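Local coordinates for protein proliferating cell nuclear antigen (Entamoeba histolytica, PDB 3P91) that probably serves as a ring-shaped sliding clamp that encircles DNA and raises the processivity of DNA polymerase delta during replication, at residues Val21-Lys25 and Leu77-Ser81; Phe218-Leu224 and Leu249-Leu253. Residues are numbered along the deposited sequence.

Contact 1 (Val21-Lys25 and Leu77-Ser81)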
loop_
_atom_site.group_PDB
_atom_site.type_symbol
_atom_site.label_atom_id
_atom_site.label_comp_id
_atom_site.label_asym_id
_atom_site.label_seq_id
_atom_site.Cartn_x
_atom_site.Cartn_y
_atom_site.Cartn_z
ATOM N N VAL A 21 3.676 22.384 3.548
ATOM C CA VAL A 21 2.456 22.304 2.751
ATOM C C VAL A 21 1.557 21.086 3.049
ATOM O O VAL A 21 0.331 21.190 2.997
ATOM C CB VAL A 21 2.783 22.412 1.251
ATOM C CG1 VAL A 21 1.556 22.144 0.406
ATOM C CG2 VAL A 21 3.337 23.783 0.961
ATOM N N GLU A 22 2.153 19.940 3.359
ATOM C CA GLU A 22 1.372 18.788 3.809
ATOM C C GLU A 22 0.671 19.077 5.126
ATOM O O GLU A 22 -0.544 18.942 5.248
ATOM C CB GLU A 22 2.268 17.568 3.984
ATOM C CG GLU A 22 2.667 16.952 2.676
ATOM C CD GLU A 22 1.505 16.925 1.714
ATOM O OE1 GLU A 22 1.598 17.584 0.656
ATOM O OE2 GLU A 22 0.493 16.258 2.024
ATOM N N SER A 23 1.459 19.466 6.117
ATOM C CA SER A 23 0.940 19.794 7.426
ATOM C C SER A 23 -0.185 20.801 7.298
ATOM O O SER A 23 -1.235 20.659 7.913
ATOM C CB SER A 23 2.060 20.363 8.282
ATOM O OG SER A 23 3.179 19.493 8.259
ATOM N N LEU A 24 0.042 21.818 6.484
ATOM C CA LEU A 24 -0.924 22.883 6.309
ATOM C C LEU A 24 -2.214 22.382 5.727
ATOM O O LEU A 24 -3.289 22.769 6.163
ATOM C CB LEU A 24 -0.370 23.931 5.358
ATOM C CG LEU A 24 0.410 25.099 5.948
ATOM C CD1 LEU A 24 0.792 26.055 4.833
ATOM C CD2 LEU A 24 -0.406 25.816 7.003
ATOM N N LYS A 25 -2.103 21.533 4.718
ATOM C CA LYS A 25 -3.249 21.222 3.880
ATOM C C LYS A 25 -4.207 20.236 4.534
ATOM O O LYS A 25 -5.344 20.083 4.099
ATOM C CB LYS A 25 -2.788 20.771 2.494
ATOM C CG LYS A 25 -2.941 19.311 2.183
ATOM C CD LYS A 25 -2.885 19.126 0.674
ATOM C CE LYS A 25 -3.245 17.719 0.257
ATOM N NZ LYS A 25 -2.243 16.763 0.793
ATOM N N LEU A 77 -3.789 24.825 -1.555
ATOM C CA LEU A 77 -2.799 23.887 -1.045
ATOM C C LEU A 77 -2.896 22.511 -1.690
ATOM O O LEU A 77 -1.907 21.782 -1.765
ATOM C CB LEU A 77 -2.893 23.798 0.478
ATOM C CG LEU A 77 -2.429 25.101 1.139
ATOM C CD1 LEU A 77 -3.125 25.338 2.451
ATOM C CD2 LEU A 77 -0.920 25.108 1.312
ATOM N N THR A 78 -4.083 22.157 -2.168
ATOM C CA THR A 78 -4.242 20.911 -2.899
ATOM C C THR A 78 -3.399 20.961 -4.173
ATOM O O THR A 78 -2.730 19.988 -4.529
ATOM C CB THR A 78 -5.723 20.620 -3.227
ATOM O OG1 THR A 78 -6.410 20.253 -2.028
ATOM C CG2 THR A 78 -5.839 19.485 -4.214
ATOM N N HIS A 79 -3.407 22.107 -4.844
ATOM C CA HIS A 79 -2.653 22.245 -6.081
ATOM C C HIS A 79 -1.152 22.336 -5.856
ATOM O O HIS A 79 -0.370 21.837 -6.666
ATOM C CB HIS A 79 -3.157 23.435 -6.884
ATOM C CG HIS A 79 -4.583 23.297 -7.296
ATOM N ND1 HIS A 79 -5.300 24.323 -7.870
ATOM C CD2 HIS A 79 -5.432 22.246 -7.201
ATOM C CE1 HIS A 79 -6.529 23.906 -8.119
ATOM N NE2 HIS A 79 -6.635 22.649 -7.722
ATOM N N LEU A 80 -0.754 22.961 -4.755
ATOM C CA LEU A 80 0.660 23.103 -4.439
ATOM C C LEU A 80 1.295 21.782 -4.013
ATOM O O LEU A 80 2.439 21.501 -4.355
ATOM C CB LEU A 80 0.870 24.175 -3.366
ATOM C CG LEU A 80 2.302 24.412 -2.882
ATOM C CD1 LEU A 80 3.214 24.741 -4.038
ATOM C CD2 LEU A 80 2.325 25.529 -1.860
ATOM N N SER A 81 0.563 20.966 -3.267
ATOM C CA SER A 81 1.126 19.702 -2.807
ATOM C C SER A 81 1.326 18.754 -3.986
ATOM O O SER A 81 2.355 18.084 -4.087
ATOM C CB SER A 81 0.257 19.063 -1.721
ATOM O OG SER A 81 -0.731 18.216 -2.277
#

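Contact 2 (Phe218-Leu224 and Leu249-Leu253)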
loop_
_atom_site.group_PDB
_atom_site.type_symbol
_atom_site.label_atom_id
_atom_site.label_comp_id
_atom_site.label_asym_id
_atom_site.label_seq_id
_atom_site.Cartn_x
_atom_site.Cartn_y
_atom_site.Cartn_z
ATOM N N PHE A 218 -4.071 17.972 13.414
ATOM C CA PHE A 218 -2.935 18.806 13.769
ATOM C C PHE A 218 -1.699 17.950 13.926
ATOM O O PHE A 218 -0.611 18.331 13.505
ATOM C CB PHE A 218 -3.186 19.520 15.100
ATOM C CG PHE A 218 -4.260 20.564 15.046
ATOM C CD1 PHE A 218 -4.765 21.004 13.833
ATOM C CD2 PHE A 218 -4.758 21.118 16.217
ATOM C CE1 PHE A 218 -5.756 21.969 13.788
ATOM C CE2 PHE A 218 -5.749 22.082 16.178
ATOM C CZ PHE A 218 -6.249 22.506 14.961
ATOM N N ALA A 219 -1.880 16.800 14.561
ATOM C CA ALA A 219 -0.779 15.918 14.923
ATOM C C ALA A 219 0.004 15.453 13.710
ATOM O O ALA A 219 1.170 15.078 13.821
ATOM C CB ALA A 219 -1.298 14.723 15.696
ATOM N N LYS A 220 -0.643 15.480 12.551
ATOM C CA LYS A 220 -0.021 15.024 11.315
ATOM C C LYS A 220 1.081 15.955 10.838
ATOM O O LYS A 220 1.681 15.717 9.796
ATOM C CB LYS A 220 -1.064 14.875 10.214
ATOM C CG LYS A 220 -2.144 13.874 10.516
ATOM C CD LYS A 220 -3.205 13.904 9.431
ATOM C CE LYS A 220 -4.389 13.026 9.792
ATOM N NZ LYS A 220 -5.469 13.138 8.775
ATOM N N SER A 221 1.342 17.014 11.596
ATOM C CA SER A 221 2.409 17.955 11.267
ATOM C C SER A 221 3.756 17.469 11.794
ATOM O O SER A 221 4.769 18.159 11.673
ATOM C CB SER A 221 2.091 19.339 11.830
ATOM O OG SER A 221 0.911 19.855 11.248
ATOM N N ALA A 222 3.752 16.274 12.375
ATOM C CA ALA A 222 4.937 15.667 12.981
ATOM C C ALA A 222 6.217 15.775 12.146
ATOM O O ALA A 222 7.281 16.055 12.683
ATOM C CB ALA A 222 4.654 14.203 13.345
ATOM N N PRO A 223 6.122 15.549 10.832
ATOM C CA PRO A 223 7.308 15.633 9.971
ATOM C C PRO A 223 8.125 16.923 10.127
ATOM O O PRO A 223 9.318 16.926 9.835
ATOM C CB PRO A 223 6.712 15.558 8.565
ATOM C CG PRO A 223 5.491 14.736 8.736
ATOM C CD PRO A 223 4.928 15.137 10.074
ATOM N N LEU A 224 7.499 17.993 10.598
ATOM C CA LEU A 224 8.185 19.276 10.709
ATOM C C LEU A 224 9.221 19.313 11.814
ATOM O O LEU A 224 10.125 20.146 11.795
ATOM C CB LEU A 224 7.184 20.408 10.927
ATOM C CG LEU A 224 6.495 20.984 9.696
ATOM C CD1 LEU A 224 5.473 21.998 10.138
ATOM C CD2 LEU A 224 7.500 21.618 8.758
ATOM N N LEU A 249 5.523 26.097 13.352
ATOM C CA LEU A 249 4.126 25.950 13.002
ATOM C C LEU A 249 3.349 25.816 14.293
ATOM O O LEU A 249 3.757 25.084 15.186
ATOM C CB LEU A 249 3.938 24.708 12.141
ATOM C CG LEU A 249 2.493 24.364 11.787
ATOM C CD1 LEU A 249 1.869 25.479 10.961
ATOM C CD2 LEU A 249 2.409 23.032 11.050
ATOM N N LYS A 250 2.243 26.535 14.413
ATOM C CA LYS A 250 1.456 26.465 15.635
ATOM C C LYS A 250 -0.027 26.401 15.361
ATOM O O LYS A 250 -0.519 27.013 14.412
ATOM C CB LYS A 250 1.734 27.659 16.538
ATOM C CG LYS A 250 3.109 27.686 17.125
ATOM C CD LYS A 250 3.312 29.014 17.781
ATOM C CE LYS A 250 4.673 29.141 18.408
ATOM N NZ LYS A 250 4.803 30.513 18.967
ATOM N N PHE A 251 -0.729 25.652 16.205
ATOM C CA PHE A 251 -2.175 25.576 16.149
ATOM C C PHE A 251 -2.744 26.013 17.478
ATOM O O PHE A 251 -2.152 25.747 18.522
ATOM C CB PHE A 251 -2.616 24.154 15.879
ATOM C CG PHE A 251 -2.068 23.591 14.626
ATOM C CD1 PHE A 251 -2.770 23.701 13.446
ATOM C CD2 PHE A 251 -0.857 22.941 14.625
ATOM C CE1 PHE A 251 -2.272 23.172 12.280
ATOM C CE2 PHE A 251 -0.354 22.408 13.466
ATOM C CZ PHE A 251 -1.062 22.527 12.288
ATOM N N TYR A 252 -3.898 26.674 17.430
ATOM C CA TYR A 252 -4.576 27.142 18.629
ATOM C C TYR A 252 -5.969 26.567 18.677
ATOM O O TYR A 252 -6.766 26.790 17.765
ATOM C CB TYR A 252 -4.666 28.663 18.635
ATOM C CG TYR A 252 -3.329 29.352 18.684
ATOM C CD1 TYR A 252 -2.854 29.882 19.870
ATOM C CD2 TYR A 252 -2.537 29.471 17.543
ATOM C CE1 TYR A 252 -1.639 30.518 19.927
ATOM C CE2 TYR A 252 -1.307 30.105 17.591
ATOM C CZ TYR A 252 -0.868 30.630 18.792
ATOM O OH TYR A 252 0.347 31.271 18.878
ATOM N N LEU A 253 -6.258 25.828 19.743
ATOM C CA LEU A 253 -7.547 25.173 19.880
ATOM C C LEU A 253 -8.145 25.349 21.274
ATOM O O LEU A 253 -7.528 25.011 22.286
ATOM C CB LEU A 253 -7.433 23.690 19.529
ATOM C CG LEU A 253 -8.757 22.929 19.554
ATOM C CD1 LEU A 253 -9.703 23.431 18.471
ATOM C CD2 LEU A 253 -8.518 21.432 19.416
#

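Contact 1 (Val21-Lys25 and Leu77-Ser81)
The DNA-clamp fold repeats a simple unit in which two helices lie side by side against a beta sheet, and the N-terminal domain of this PCNA is a clear instance. Residues 21-25 close helix 14-25 and residues 77-81 open helix 77-84; the axes of these two segments approach to 9.7 Å, with 153° between their directions, so the segments run roughly antiparallel. As in other PCNA rings, these helices probably line the inner surface facing the DNA.

Leu-77 has the greatest area covered here. Its CB lies 3.6 Å from CB of Lys-25, while its CD2 reaches 4.0 Å from both CG1 of Val-21 and CD1 of Leu-24, so that one leucine fills the gap between successive turns of the opposing helix. Leu-77 and Leu-24 also rest on Phe-33 of strand 30-36, which joins the helix pair to the sheet beneath.

Val-21, the second large contributor, meets the far end of helix segment 77-81: CG2 packs 3.5 Å from CD2 of Leu-80, and CG1 stands 4.0 Å from CB of Ser-81. Small Ser-81 thus fits against the valine where the backbones are 6.3 Å apart, CA to CA.

Lys-25 shows how a charged residue can border an apolar seam. Its methylene chain runs along the neighbouring helix, CD passing 4.2 Å from CA of Thr-78 and CE 3.6 Å from OG of Ser-81. The amine then turns back to its own helix, where NZ of Lys-25 forms a salt bridge with OE2 of Glu-22 at 3.0 Å.

Contact 2 (Phe218-Leu224 and Leu249-Leu253)
In the C-terminal domain of this clamp fold, residues 218-224 turn through i to i-3 backbone hydrogen bonds beside the extended strand segment 249-253. Phe-218 lies on helix 212-218, and in the turns that follow it Ser-221 N donates to Phe-218 O at 3.0 Å; a 3-10 segment at 222-224 comes next, with Leu-224 N bonded to Ser-221 O at 2.9 Å. The strand segment is paired on its two edges with strands 52-57 and 238-244. The segments keep 7.2 Å between CA of Phe-218 and CA of Phe-251, and 8.1 Å between CA of Leu-224 and CA of Leu-249, with no hydrogen bond between them: side chains alone make the contact.

Leu-249, Phe-251 and Leu-253, every second residue of the strand, present the inward face. At the centre Phe-218 and Phe-251 form an offset stack, ring centroids 4.3 Å apart and planes inclined by 18°. The offset places each CB over the other ring: CB of Phe-251 is 3.8 Å from the Phe-218 centroid and CB of Phe-218 is 4.2 Å from that of Phe-251, two reciprocal CH-pi contacts. Leu-253 extends the packing at the edge of the Phe-218 ring, its CB 4.1 Å from CE2 of Phe-218.

Toward the other end, CD1 of Leu-224 closes on CD2 of Leu-249 at 3.4 Å. Between this leucine pair and the stack sits buried Ser-221, whose OG lies 3.5 Å from both CD2 of Leu-249 and CZ of Phe-251.

Together the contacts illustrate how a clamp subunit joins two similar domains into one continuous layer: contact 1 packs helix on helix in the N-terminal domain, contact 2 packs Phe-218 and the turns after it on a strand in the C-terminal domain. Their centres are about 13 Å apart, yet they touch through Ser-23, on the face of helix 14-25 turned from helix 77-84. Its CB lies 3.2 Å from OG of Ser-221 and 3.9 Å from CD2 of Leu-249, and its OG 3.9 Å from CD1 of Leu-224. Strand 247-253, beside strand 52-57, also carries the sheet across the domain boundary. At the far side of contact 1, His-79 packs on Met-180 of a second subunit.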